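Local coordinates for protein putative isomerase (Streptomyces coelicolor A3, PDB 2OQH) that probably acts as an enolase-superfamily sugar-acid dehydratase, converting D-glucarate to 5-dehydro-4-deoxy-D-glucarate with loss of water, at residues D9-N14 against D360-Y365; R33-V38 against E45-T50; D118-A123 against L310-S315; L292-H297 against T316-R321. One frame throughout, in Å; residues are numbered along the deposited sequence.

Contact 1. Residues D9-N14 against D360-Y365; sequences DVWVVN and DKLRHY
The strand segment 9-14 crosses the helix segment 360-365 at 75°, with axes 7.5 Å apart at closest approach, and the two backbones come nearest where Val13 faces Tyr365. There Asn14 N donates to Tyr365 O over 3.2 Å, approaching from above the carbonyl plane, so the helix carbonyl accepts the N-H that strand 9-14 turns away from strand 31-40. Leu362 fills the middle of the interface. Its CG stands anti to the backbone N (chi1 170°), which sends CD2 over one face of the Trp11 indole, 3.4 Å from the centroid of the six-membered ring and almost on its normal, a close CH-pi contact. The other branch, CD1, meets Val13 CG1 at 3.8 Å. An alanine in place of Trp11 would remove the indole face beneath Leu362 CD2 and would probably loosen the seat of the helix on the sheet. Tyr365 packs its CB against Val13 CB at 3.8 Å, whereas its ring leads off toward Asp332, whose carboxylate bonds the phenol OH. The arrangement is a C-terminal helix packed across the edge strand of the three-stranded N-terminal sheet, returning the chain's end to the capping domain of an enolase-superfamily protein.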
loop_
_atom_site.group_PDB
_atom_site.type_symbol
_atom_site.label_atom_id
_atom_site.label_comp_id
_atom_site.label_asym_id
_atom_site.label_seq_id
_atom_site.Cartn_x
_atom_site.Cartn_y
_atom_site.Cartn_z
ATOM N N ASP A 9 10.983 -15.845 13.923
ATOM C CA ASP A 9 10.039 -15.600 15.009
ATOM C C ASP A 9 8.927 -14.653 14.590
ATOM O O ASP A 9 9.164 -13.668 13.881
ATOM C CB ASP A 9 10.790 -15.047 16.214
ATOM C CG ASP A 9 11.753 -16.057 16.795
ATOM O OD1 ASP A 9 11.273 -17.119 17.248
ATOM O OD2 ASP A 9 12.973 -15.801 16.788
ATOM N N VAL A 10 7.716 -14.947 15.044
ATOM C CA VAL A 10 6.560 -14.146 14.670
ATOM C C VAL A 10 5.789 -13.601 15.862
ATOM O O VAL A 10 5.515 -14.322 16.822
ATOM C CB VAL A 10 5.588 -14.981 13.803
ATOM C CG1 VAL A 10 4.582 -14.071 13.121
ATOM C CG2 VAL A 10 6.372 -15.796 12.779
ATOM N N TRP A 11 5.448 -12.317 15.793
ATOM C CA TRP A 11 4.682 -11.655 16.846
ATOM C C TRP A 11 3.480 -10.997 16.195
ATOM O O TRP A 11 3.549 -10.579 15.046
ATOM C CB TRP A 11 5.491 -10.538 17.513
ATOM C CG TRP A 11 6.670 -10.963 18.342
ATOM C CD1 TRP A 11 6.682 -11.228 19.685
ATOM C CD2 TRP A 11 8.025 -11.105 17.891
ATOM N NE1 TRP A 11 7.965 -11.519 20.095
ATOM C CE2 TRP A 11 8.808 -11.450 19.013
ATOM C CE3 TRP A 11 8.654 -10.971 16.644
ATOM C CZ2 TRP A 11 10.192 -11.663 18.925
ATOM C CZ3 TRP A 11 10.036 -11.183 16.559
ATOM C CH2 TRP A 11 10.783 -11.525 17.692
ATOM N N VAL A 12 2.379 -10.918 16.930
ATOM C CA VAL A 12 1.186 -10.235 16.449
ATOM C C VAL A 12 1.060 -9.084 17.438
ATOM O O VAL A 12 1.128 -9.293 18.648
ATOM C CB VAL A 12 -0.080 -11.115 16.511
ATOM C CG1 VAL A 12 -1.303 -10.289 16.128
ATOM C CG2 VAL A 12 0.053 -12.281 15.546
ATOM N N VAL A 13 0.905 -7.869 16.932
ATOM C CA VAL A 13 0.822 -6.712 17.807
ATOM C C VAL A 13 -0.329 -5.768 17.470
ATOM O O VAL A 13 -0.825 -5.751 16.338
ATOM C CB VAL A 13 2.134 -5.911 17.755
ATOM C CG1 VAL A 13 3.307 -6.801 18.135
ATOM C CG2 VAL A 13 2.340 -5.357 16.352
ATOM N N ASN A 14 -0.743 -4.992 18.472
ATOM C CA ASN A 14 -1.816 -4.009 18.332
ATOM C C ASN A 14 -1.188 -2.652 18.614
ATOM O O ASN A 14 -0.615 -2.450 19.685
ATOM C CB ASN A 14 -2.918 -4.233 19.375
ATOM C CG ASN A 14 -3.778 -5.449 19.090
ATOM O OD1 ASN A 14 -3.586 -6.151 18.095
ATOM N ND2 ASN A 14 -4.745 -5.705 19.977
ATOM N N ASP A 360 11.498 -4.315 23.317
ATOM C CA ASP A 360 10.677 -4.160 24.513
ATOM C C ASP A 360 9.268 -3.742 24.103
ATOM O O ASP A 360 8.286 -4.311 24.575
ATOM C CB ASP A 360 11.290 -3.115 25.455
ATOM C CG ASP A 360 12.679 -3.501 25.924
ATOM O OD1 ASP A 360 12.878 -4.688 26.274
ATOM O OD2 ASP A 360 13.572 -2.624 25.949
ATOM N N LYS A 361 9.171 -2.761 23.210
ATOM C CA LYS A 361 7.873 -2.291 22.736
ATOM C C LYS A 361 7.161 -3.399 21.973
ATOM O O LYS A 361 5.949 -3.587 22.113
ATOM C CB LYS A 361 8.038 -1.071 21.826
ATOM C CG LYS A 361 8.506 0.192 22.547
ATOM C CD LYS A 361 8.401 1.402 21.629
ATOM C CE LYS A 361 8.619 2.703 22.379
ATOM N NZ LYS A 361 8.397 3.896 21.498
ATOM N N LEU A 362 7.923 -4.120 21.153
ATOM C CA LEU A 362 7.368 -5.225 20.382
ATOM C C LEU A 362 6.725 -6.197 21.363
ATOM O O LEU A 362 5.570 -6.597 21.203
ATOM C CB LEU A 362 8.472 -5.942 19.597
ATOM C CG LEU A 362 8.089 -7.266 18.919
ATOM C CD1 LEU A 362 7.047 -7.005 17.810
ATOM C CD2 LEU A 362 9.343 -7.927 18.343
ATOM N N ARG A 363 7.482 -6.573 22.387
ATOM C CA ARG A 363 6.967 -7.497 23.381
ATOM C C ARG A 363 5.752 -6.866 24.062
ATOM O O ARG A 363 4.765 -7.542 24.336
ATOM C CB ARG A 363 8.056 -7.828 24.405
ATOM C CG ARG A 363 7.848 -9.158 25.106
ATOM C CD ARG A 363 8.990 -9.471 26.066
ATOM N NE ARG A 363 9.235 -8.366 26.992
ATOM C CZ ARG A 363 10.185 -7.449 26.830
ATOM N NH1 ARG A 363 10.999 -7.511 25.778
ATOM N NH2 ARG A 363 10.304 -6.457 27.708
ATOM N N HIS A 364 5.819 -5.563 24.318
ATOM C CA HIS A 364 4.710 -4.855 24.960
ATOM C C HIS A 364 3.419 -4.921 24.140
ATOM O O HIS A 364 2.361 -5.307 24.645
ATOM C CB HIS A 364 5.098 -3.388 25.194
ATOM C CG HIS A 364 3.968 -2.525 25.676
ATOM N ND1 HIS A 364 3.377 -2.683 26.913
ATOM C CD2 HIS A 364 3.326 -1.490 25.085
ATOM C CE1 HIS A 364 2.420 -1.783 27.061
ATOM N NE2 HIS A 364 2.369 -1.045 25.965
ATOM N N TYR A 365 3.506 -4.554 22.866
ATOM C CA TYR A 365 2.328 -4.554 22.013
ATOM C C TYR A 365 1.823 -5.922 21.604
ATOM O O TYR A 365 0.717 -6.037 21.077
ATOM C CB TYR A 365 2.585 -3.676 20.794
ATOM C CG TYR A 365 2.635 -2.221 21.196
ATOM C CD1 TYR A 365 1.494 -1.576 21.665
ATOM C CD2 TYR A 365 3.830 -1.506 21.173
ATOM C CE1 TYR A 365 1.535 -0.256 22.106
ATOM C CE2 TYR A 365 3.885 -0.176 21.613
ATOM C CZ TYR A 365 2.728 0.439 22.082
ATOM O OH TYR A 365 2.764 1.739 22.549
#

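Contact 2. Residues R33-V38 against E45-T50; sequences RTVVRV and EGWGET
A beta hairpin of the N-terminal capping domain, in the mandelate racemase/muconate lactonizing enzyme family, pairs strand 33-38 with strand 45-50 in antiparallel register. Six backbone hydrogen bonds join Thr34 with Thr50, Val36 with Gly48 and Val38 with Gly46, the shortest running 2.7 Å from Val38 N to Gly46 O. Between them lie the non-hydrogen-bonded pairs Val35-Glu49 and Arg37-Trp47. On the face bearing these residues, the Arg37 chain runs beside the Trp47 indole. The backbone pairing sets Arg37 CB 3.8 Å from the centroid of the six-membered ring of Trp47, 8° off its normal. From there CG, anti to the backbone N (chi1 176°), carries the chain along the ring, and Arg37 CD comes to 3.4 Å from Trp47 CZ2. The guanidinium itself is turned 69° from the ring and bonds Asp9, so the aliphatic part does the packing. Val35 CG1 meets the indole edge, 3.7 Å from Trp47 CE3. A serine in place of Trp47 would remove this surface and would probably leave the Arg37 methylenes and Val35 less well packed. At the other end Arg33 bends at chi2 and chi3, and its NE forms a salt bridge to Glu49 OE2 at 2.7 Å. The hydrogen bond is weak because the N-H points well aside, with the two planes nearly perpendicular. Leu302 N and Ala305 N also bond the Glu49 carboxylate, linking the hairpin to the barrel domain. Strand 5-15 flanks strand 31-40, while helices 54-63 and 85-112 pack on the face carrying Thr34, Val36 and Val38.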
loop_
_atom_site.group_PDB
_atom_site.type_symbol
_atom_site.label_atom_id
_atom_site.label_comp_id
_atom_site.label_asym_id
_atom_site.label_seq_id
_atom_site.Cartn_x
_atom_site.Cartn_y
_atom_site.Cartn_z
ATOM N N ARG A 33 -1.071 -5.864 13.483
ATOM C CA ARG A 33 -0.070 -6.211 12.479
ATOM C C ARG A 33 0.777 -7.403 12.929
ATOM O O ARG A 33 0.961 -7.630 14.126
ATOM C CB ARG A 33 0.866 -5.021 12.223
ATOM C CG ARG A 33 0.162 -3.713 11.893
ATOM C CD ARG A 33 -0.445 -3.728 10.502
ATOM N NE ARG A 33 0.578 -3.801 9.462
ATOM C CZ ARG A 33 0.330 -3.656 8.162
ATOM N NH1 ARG A 33 -0.908 -3.431 7.743
ATOM N NH2 ARG A 33 1.317 -3.729 7.279
ATOM N N THR A 34 1.296 -8.153 11.962
ATOM C CA THR A 34 2.149 -9.300 12.245
ATOM C C THR A 34 3.592 -8.896 11.949
ATOM O O THR A 34 3.888 -8.383 10.867
ATOM C CB THR A 34 1.781 -10.518 11.362
ATOM O OG1 THR A 34 0.518 -11.053 11.777
ATOM C CG2 THR A 34 2.851 -11.606 11.469
ATOM N N VAL A 35 4.487 -9.112 12.910
ATOM C CA VAL A 35 5.897 -8.772 12.731
ATOM C C VAL A 35 6.739 -10.040 12.709
ATOM O O VAL A 35 6.512 -10.962 13.496
ATOM C CB VAL A 35 6.410 -7.865 13.866
ATOM C CG1 VAL A 35 7.842 -7.449 13.584
ATOM C CG2 VAL A 35 5.517 -6.641 13.996
ATOM N N VAL A 36 7.714 -10.082 11.810
ATOM C CA VAL A 36 8.572 -11.254 11.675
ATOM C C VAL A 36 10.044 -10.880 11.779
ATOM O O VAL A 36 10.443 -9.805 11.330
ATOM C CB VAL A 36 8.336 -11.940 10.306
ATOM C CG1 VAL A 36 9.293 -13.114 10.127
ATOM C CG2 VAL A 36 6.884 -12.394 10.199
ATOM N N ARG A 37 10.840 -11.750 12.402
ATOM C CA ARG A 37 12.277 -11.522 12.520
ATOM C C ARG A 37 13.017 -12.733 11.973
ATOM O O ARG A 37 12.763 -13.868 12.384
ATOM C CB ARG A 37 12.718 -11.308 13.979
ATOM C CG ARG A 37 14.253 -11.171 14.132
ATOM C CD ARG A 37 14.708 -11.055 15.600
ATOM N NE ARG A 37 14.376 -12.256 16.354
ATOM C CZ ARG A 37 14.281 -12.319 17.680
ATOM N NH1 ARG A 37 14.498 -11.243 18.424
ATOM N NH2 ARG A 37 13.940 -13.460 18.259
ATOM N N VAL A 38 13.932 -12.492 11.045
ATOM C CA VAL A 38 14.713 -13.579 10.485
ATOM C C VAL A 38 16.127 -13.486 11.043
ATOM O O VAL A 38 16.823 -12.497 10.827
ATOM C CB VAL A 38 14.743 -13.508 8.942
ATOM C CG1 VAL A 38 15.704 -14.551 8.388
ATOM C CG2 VAL A 38 13.343 -13.736 8.394
ATOM N N GLU A 45 20.126 -9.822 11.604
ATOM C CA GLU A 45 18.687 -10.023 11.771
ATOM C C GLU A 45 17.889 -9.155 10.806
ATOM O O GLU A 45 18.245 -8.007 10.559
ATOM C CB GLU A 45 18.251 -9.678 13.201
ATOM C CG GLU A 45 18.816 -10.597 14.274
ATOM C CD GLU A 45 18.322 -10.267 15.675
ATOM O OE1 GLU A 45 18.586 -11.077 16.587
ATOM O OE2 GLU A 45 17.678 -9.212 15.876
ATOM N N GLY A 46 16.807 -9.710 10.269
ATOM C CA GLY A 46 15.965 -8.954 9.359
ATOM C C GLY A 46 14.554 -8.856 9.915
ATOM O O GLY A 46 14.059 -9.814 10.515
ATOM N N TRP A 47 13.902 -7.710 9.721
ATOM C CA TRP A 47 12.547 -7.515 10.222
ATOM C C TRP A 47 11.548 -7.225 9.119
ATOM O O TRP A 47 11.870 -6.575 8.124
ATOM C CB TRP A 47 12.503 -6.366 11.230
ATOM C CG TRP A 47 13.266 -6.653 12.478
ATOM C CD1 TRP A 47 14.604 -6.508 12.670
ATOM C CD2 TRP A 47 12.739 -7.193 13.699
ATOM N NE1 TRP A 47 14.948 -6.920 13.936
ATOM C CE2 TRP A 47 13.820 -7.345 14.589
ATOM C CE3 TRP A 47 11.453 -7.560 14.125
ATOM C CZ2 TRP A 47 13.660 -7.855 15.887
ATOM C CZ3 TRP A 47 11.289 -8.071 15.421
ATOM C CH2 TRP A 47 12.390 -8.210 16.283
ATOM N N GLY A 48 10.328 -7.709 9.319
ATOM C CA GLY A 48 9.268 -7.496 8.352
ATOM C C GLY A 48 7.960 -7.292 9.087
ATOM O O GLY A 48 7.781 -7.791 10.199
ATOM N N GLU A 49 7.047 -6.554 8.469
ATOM C CA GLU A 49 5.753 -6.279 9.066
ATOM C C GLU A 49 4.705 -6.444 7.981
ATOM O O GLU A 49 4.915 -6.023 6.840
ATOM C CB GLU A 49 5.710 -4.846 9.600
ATOM C CG GLU A 49 4.357 -4.409 10.133
ATOM C CD GLU A 49 4.104 -2.922 9.922
ATOM O OE1 GLU A 49 5.053 -2.121 10.064
ATOM O OE2 GLU A 49 2.948 -2.552 9.622
ATOM N N THR A 50 3.580 -7.059 8.326
ATOM C CA THR A 50 2.530 -7.255 7.343
ATOM C C THR A 50 1.169 -7.106 8.018
ATOM O O THR A 50 1.089 -6.889 9.223
ATOM C CB THR A 50 2.674 -8.637 6.659
ATOM O OG1 THR A 50 1.854 -8.676 5.485
ATOM C CG2 THR A 50 2.267 -9.759 7.601
#

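Contact 3. Residues D118-A123 against L310-S315; sequences DLLGGA and LAVVSS
The loop after helix 116-119 packs against the last turns of helix 303-315 of the TIM barrel. The tight part centres on Ser315. Gly122 O approaches Ser315 CA at 3.2 Å in a CA-H...O contact, and Leu120 CB, from a side chain whose CG lies anti to the carbonyl carbon, rests 3.4 Å from Ser315 OG. Ser315 holds OG in the crowded position between backbone N and carbonyl carbon (chi1 62°), folded back toward the carbonyls of Ala311 and Val312. No direct hydrogen bond joins the segments, but Lys281 NZ hydrogen-bonds both this hydroxyl and Leu120 O, tying them together through a third residue. The packing is looser where Leu120 CD1 reaches farther along the helix, making apolar contacts at 4.3 Å with both Ala311 CB and Val312 CG2, while Trp105 and Ile277 border the same leucine. Toward solvent lie Gly121, exposed, and Ala123, also exposed, with its CB directed away overall. Gly121 and Gly122 have positive phi (116° and 84°), where a side chain would press on the preceding carbonyl. At this outer margin the Ala123 methyl still touches the Ser314 hydroxyl, which bonds Arg125 O, with Ala123 CB 3.3 Å from Ser314 OG.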
loop_
_atom_site.group_PDB
_atom_site.type_symbol
_atom_site.label_atom_id
_atom_site.label_comp_id
_atom_site.label_asym_id
_atom_site.label_seq_id
_atom_site.Cartn_x
_atom_site.Cartn_y
_atom_site.Cartn_z
ATOM N N ASP A 118 19.484 0.570 -2.572
ATOM C CA ASP A 118 20.627 0.340 -3.446
ATOM C C ASP A 118 20.655 -1.081 -3.999
ATOM O O ASP A 118 21.302 -1.344 -5.008
ATOM C CB ASP A 118 21.946 0.626 -2.715
ATOM C CG ASP A 118 22.332 2.096 -2.754
ATOM O OD1 ASP A 118 21.776 2.838 -3.596
ATOM O OD2 ASP A 118 23.204 2.508 -1.953
ATOM N N LEU A 119 19.968 -2.005 -3.340
ATOM C CA LEU A 119 19.940 -3.369 -3.840
ATOM C C LEU A 119 18.817 -3.518 -4.876
ATOM O O LEU A 119 18.727 -4.531 -5.565
ATOM C CB LEU A 119 19.756 -4.356 -2.682
ATOM C CG LEU A 119 20.945 -4.416 -1.701
ATOM C CD1 LEU A 119 20.641 -5.374 -0.558
ATOM C CD2 LEU A 119 22.208 -4.847 -2.440
ATOM N N LEU A 120 17.978 -2.490 -4.988
ATOM C CA LEU A 120 16.864 -2.496 -5.938
ATOM C C LEU A 120 17.101 -1.595 -7.155
ATOM O O LEU A 120 16.180 -1.333 -7.925
ATOM C CB LEU A 120 15.572 -2.065 -5.236
ATOM C CG LEU A 120 15.065 -2.928 -4.074
ATOM C CD1 LEU A 120 13.869 -2.250 -3.419
ATOM C CD2 LEU A 120 14.692 -4.311 -4.573
ATOM N N GLY A 121 18.329 -1.122 -7.329
ATOM C CA GLY A 121 18.635 -0.267 -8.462
ATOM C C GLY A 121 19.053 1.147 -8.100
ATOM O O GLY A 121 19.409 1.939 -8.970
ATOM N N GLY A 122 19.015 1.475 -6.814
ATOM C CA GLY A 122 19.413 2.806 -6.406
ATOM C C GLY A 122 18.294 3.821 -6.516
ATOM O O GLY A 122 17.333 3.647 -7.267
ATOM N N ALA A 123 18.444 4.901 -5.764
ATOM C CA ALA A 123 17.457 5.962 -5.725
ATOM C C ALA A 123 17.387 6.809 -6.984
ATOM O O ALA A 123 18.411 7.133 -7.589
ATOM C CB ALA A 123 17.729 6.857 -4.527
ATOM N N LEU A 310 8.937 2.565 0.810
ATOM C CA LEU A 310 9.732 3.736 0.465
ATOM C C LEU A 310 10.952 3.346 -0.358
ATOM O O LEU A 310 11.355 4.084 -1.251
ATOM C CB LEU A 310 10.165 4.474 1.739
ATOM C CG LEU A 310 8.995 5.105 2.496
ATOM C CD1 LEU A 310 9.447 5.653 3.854
ATOM C CD2 LEU A 310 8.418 6.213 1.633
ATOM N N ALA A 311 11.538 2.189 -0.054
ATOM C CA ALA A 311 12.703 1.715 -0.799
ATOM C C ALA A 311 12.276 1.394 -2.231
ATOM O O ALA A 311 12.996 1.670 -3.188
ATOM C CB ALA A 311 13.293 0.471 -0.135
ATOM N N VAL A 312 11.090 0.817 -2.371
ATOM C CA VAL A 312 10.599 0.479 -3.693
ATOM C C VAL A 312 10.327 1.742 -4.503
ATOM O O VAL A 312 10.813 1.877 -5.621
ATOM C CB VAL A 312 9.332 -0.381 -3.611
ATOM C CG1 VAL A 312 8.784 -0.642 -5.008
ATOM C CG2 VAL A 312 9.665 -1.708 -2.931
ATOM N N VAL A 313 9.577 2.676 -3.930
ATOM C CA VAL A 313 9.265 3.915 -4.632
ATOM C C VAL A 313 10.536 4.656 -5.031
ATOM O O VAL A 313 10.682 5.106 -6.170
ATOM C CB VAL A 313 8.397 4.855 -3.763
ATOM C CG1 VAL A 313 8.212 6.189 -4.473
ATOM C CG2 VAL A 313 7.044 4.217 -3.485
ATOM N N SER A 314 11.457 4.761 -4.082
ATOM C CA SER A 314 12.723 5.453 -4.283
ATOM C C SER A 314 13.530 4.934 -5.475
ATOM O O SER A 314 14.165 5.712 -6.186
ATOM C CB SER A 314 13.564 5.349 -3.000
ATOM O OG SER A 314 14.817 5.999 -3.141
ATOM N N SER A 315 13.502 3.625 -5.696
ATOM C CA SER A 315 14.261 3.026 -6.794
ATOM C C SER A 315 13.445 2.747 -8.055
ATOM O O SER A 315 13.965 2.190 -9.025
ATOM C CB SER A 315 14.885 1.712 -6.321
ATOM O OG SER A 315 13.881 0.781 -5.945
#

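Contact 4. Residues L292-H297 against T316-R321; sequences LGMNLH and TPVLSR
Strand 293-296 of the TIM barrel is packed against the loop that follows helix 303-315, which opens with a type I turn from Thr316 to Leu319 and continues through an inverse gamma turn centred on Leu319. The apolar contact is built on selenomethionine Met294, whose chain runs extended from a CG anti to the backbone N. Leu319 crosses it obliquely, with CD2 3.6 Å from Met294 CG and also meeting Asn295 CA. Val318 crosses the chain at about a right angle at the selenium, CG1 lying 4.0 Å from Met294 SE, while Leu283 and Ala284 of helix 277-289 touch Met294 as well. Among the charged groups, Arg321 stretches along the strand with CG to NE extended. Its CD passes 3.3 Å from Met294 O, and its NH1 forms a salt bridge with Glu220. Gly293 gives this guanidinium passage, since a CB there would clash with Arg321 NH2. The polar links across the contact are made by water. One water accepts from Arg321 N and lies 2.8 Å from Asn295 OD1, whose amide nitrogen bonds Tyr221 OH and Ala322 O. The other is gripped three ways: it accepts from Met294 N and, in the guanidinium plane, from Arg321 NE at 2.8 Å, and donates to Val318 O at 2.9 Å.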
loop_
_atom_site.group_PDB
_atom_site.type_symbol
_atom_site.label_atom_id
_atom_site.label_comp_id
_atom_site.label_asym_id
_atom_site.label_seq_id
_atom_site.Cartn_x
_atom_site.Cartn_y
_atom_site.Cartn_z
ATOM N N LEU A 292 0.995 1.776 -18.543
ATOM C CA LEU A 292 0.052 1.944 -17.449
ATOM C C LEU A 292 0.679 2.815 -16.381
ATOM O O LEU A 292 1.891 2.794 -16.193
ATOM C CB LEU A 292 -0.285 0.597 -16.807
ATOM C CG LEU A 292 -0.870 -0.528 -17.653
ATOM C CD1 LEU A 292 -1.115 -1.726 -16.751
ATOM C CD2 LEU A 292 -2.163 -0.069 -18.327
ATOM N N GLY A 293 -0.143 3.595 -15.690
ATOM C CA GLY A 293 0.380 4.387 -14.602
ATOM C C GLY A 293 0.476 3.399 -13.450
ATOM O O GLY A 293 -0.064 2.292 -13.541
HETATM N N MSE A 294 1.168 3.768 -12.379
HETATM C CA MSE A 294 1.290 2.894 -11.214
HETATM C C MSE A 294 1.434 3.735 -9.958
HETATM O O MSE A 294 1.961 4.840 -9.995
HETATM C CB MSE A 294 2.511 1.967 -11.325
HETATM C CG MSE A 294 2.680 1.035 -10.115
HETATM SE SE MSE A 294 4.298 -0.057 -10.112
HETATM C CE MSE A 294 3.766 -1.339 -8.761
ATOM N N ASN A 295 0.955 3.201 -8.845
ATOM C CA ASN A 295 1.053 3.886 -7.563
ATOM C C ASN A 295 1.041 2.765 -6.537
ATOM O O ASN A 295 0.909 1.601 -6.907
ATOM C CB ASN A 295 -0.155 4.810 -7.374
ATOM C CG ASN A 295 0.104 5.927 -6.373
ATOM O OD1 ASN A 295 1.240 6.140 -5.928
ATOM N ND2 ASN A 295 -0.952 6.658 -6.023
ATOM N N LEU A 296 1.200 3.091 -5.260
ATOM C CA LEU A 296 1.154 2.054 -4.245
ATOM C C LEU A 296 -0.093 2.195 -3.393
ATOM O O LEU A 296 -0.524 3.304 -3.069
ATOM C CB LEU A 296 2.398 2.087 -3.355
ATOM C CG LEU A 296 3.728 1.663 -3.990
ATOM C CD1 LEU A 296 4.794 1.599 -2.909
ATOM C CD2 LEU A 296 3.582 0.307 -4.682
ATOM N N HIS A 297 -0.679 1.057 -3.053
ATOM C CA HIS A 297 -1.872 1.002 -2.228
ATOM C C HIS A 297 -1.432 0.755 -0.791
ATOM O O HIS A 297 -0.449 0.060 -0.553
ATOM C CB HIS A 297 -2.772 -0.138 -2.706
ATOM C CG HIS A 297 -3.897 -0.461 -1.774
ATOM N ND1 HIS A 297 -3.828 -1.478 -0.845
ATOM C CD2 HIS A 297 -5.126 0.089 -1.638
ATOM C CE1 HIS A 297 -4.969 -1.543 -0.182
ATOM N NE2 HIS A 297 -5.773 -0.602 -0.645
ATOM N N THR A 316 12.182 3.152 -8.060
ATOM C CA THR A 316 11.314 2.856 -9.198
ATOM C C THR A 316 10.760 4.076 -9.938
ATOM O O THR A 316 9.851 4.753 -9.454
ATOM C CB THR A 316 10.152 1.958 -8.726
ATOM O OG1 THR A 316 10.684 0.841 -7.993
ATOM C CG2 THR A 316 9.350 1.439 -9.913
ATOM N N PRO A 317 11.293 4.356 -11.140
ATOM C CA PRO A 317 10.857 5.494 -11.950
ATOM C C PRO A 317 9.345 5.699 -12.115
ATOM O O PRO A 317 8.843 6.790 -11.876
ATOM C CB PRO A 317 11.563 5.248 -13.283
ATOM C CG PRO A 317 12.869 4.677 -12.848
ATOM C CD PRO A 317 12.430 3.669 -11.784
ATOM N N VAL A 318 8.619 4.660 -12.513
ATOM C CA VAL A 318 7.179 4.793 -12.731
ATOM C C VAL A 318 6.341 5.189 -11.499
ATOM O O VAL A 318 5.218 5.681 -11.639
ATOM C CB VAL A 318 6.601 3.498 -13.359
ATOM C CG1 VAL A 318 6.551 2.382 -12.326
ATOM C CG2 VAL A 318 5.230 3.771 -13.939
ATOM N N LEU A 319 6.868 4.983 -10.299
ATOM C CA LEU A 319 6.130 5.358 -9.096
ATOM C C LEU A 319 6.370 6.840 -8.796
ATOM O O LEU A 319 6.932 7.205 -7.762
ATOM C CB LEU A 319 6.569 4.481 -7.923
ATOM C CG LEU A 319 6.062 3.038 -8.040
ATOM C CD1 LEU A 319 6.749 2.138 -7.030
ATOM C CD2 LEU A 319 4.560 3.024 -7.842
ATOM N N SER A 320 5.918 7.687 -9.714
ATOM C CA SER A 320 6.097 9.127 -9.613
ATOM C C SER A 320 4.910 9.893 -9.041
ATOM O O SER A 320 4.899 11.124 -9.058
ATOM C CB SER A 320 6.402 9.685 -10.994
ATOM O OG SER A 320 5.325 9.407 -11.875
ATOM N N ARG A 321 3.921 9.175 -8.535
ATOM C CA ARG A 321 2.723 9.807 -7.993
ATOM C C ARG A 321 2.739 9.851 -6.475
ATOM O O ARG A 321 3.572 9.212 -5.836
ATOM C CB ARG A 321 1.487 9.025 -8.444
ATOM C CG ARG A 321 1.310 8.947 -9.955
ATOM C CD ARG A 321 0.484 7.724 -10.335
ATOM N NE ARG A 321 0.263 7.620 -11.780
ATOM C CZ ARG A 321 -0.822 8.058 -12.411
ATOM N NH1 ARG A 321 -1.802 8.637 -11.727
ATOM N NH2 ARG A 321 -0.931 7.907 -13.728
HETATM O O HOH W 1 2.531 6.200 -12.591
HETATM O O HOH W 2 3.444 6.503 -7.658
#

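How the contacts relate
Contacts 1 and 2 share the three-stranded antiparallel sheet of the capping domain, where strands 5-15 and 31-40 are neighbours; their centres lie 10 Å apart, and Leu362 CD2 of contact 1 packs 3.5 Å from Trp47 CZ3 of contact 2. Contacts 3 and 4, centres about 13 Å apart, meet around helix 303-315, with Val313 CG2 3.5 Å from Leu296 CD1. Along the chain, contact 1 spans the other three: contact 2 closes early, then contacts 3 and 4 interlock with alternating segments. Contacts 1 and 4, centres about 32 Å apart, lie on opposite sides of the chain's centre. Contact 1 closes over 345 intervening residues; contact 3, over 186, ties the capping domain to the barrel.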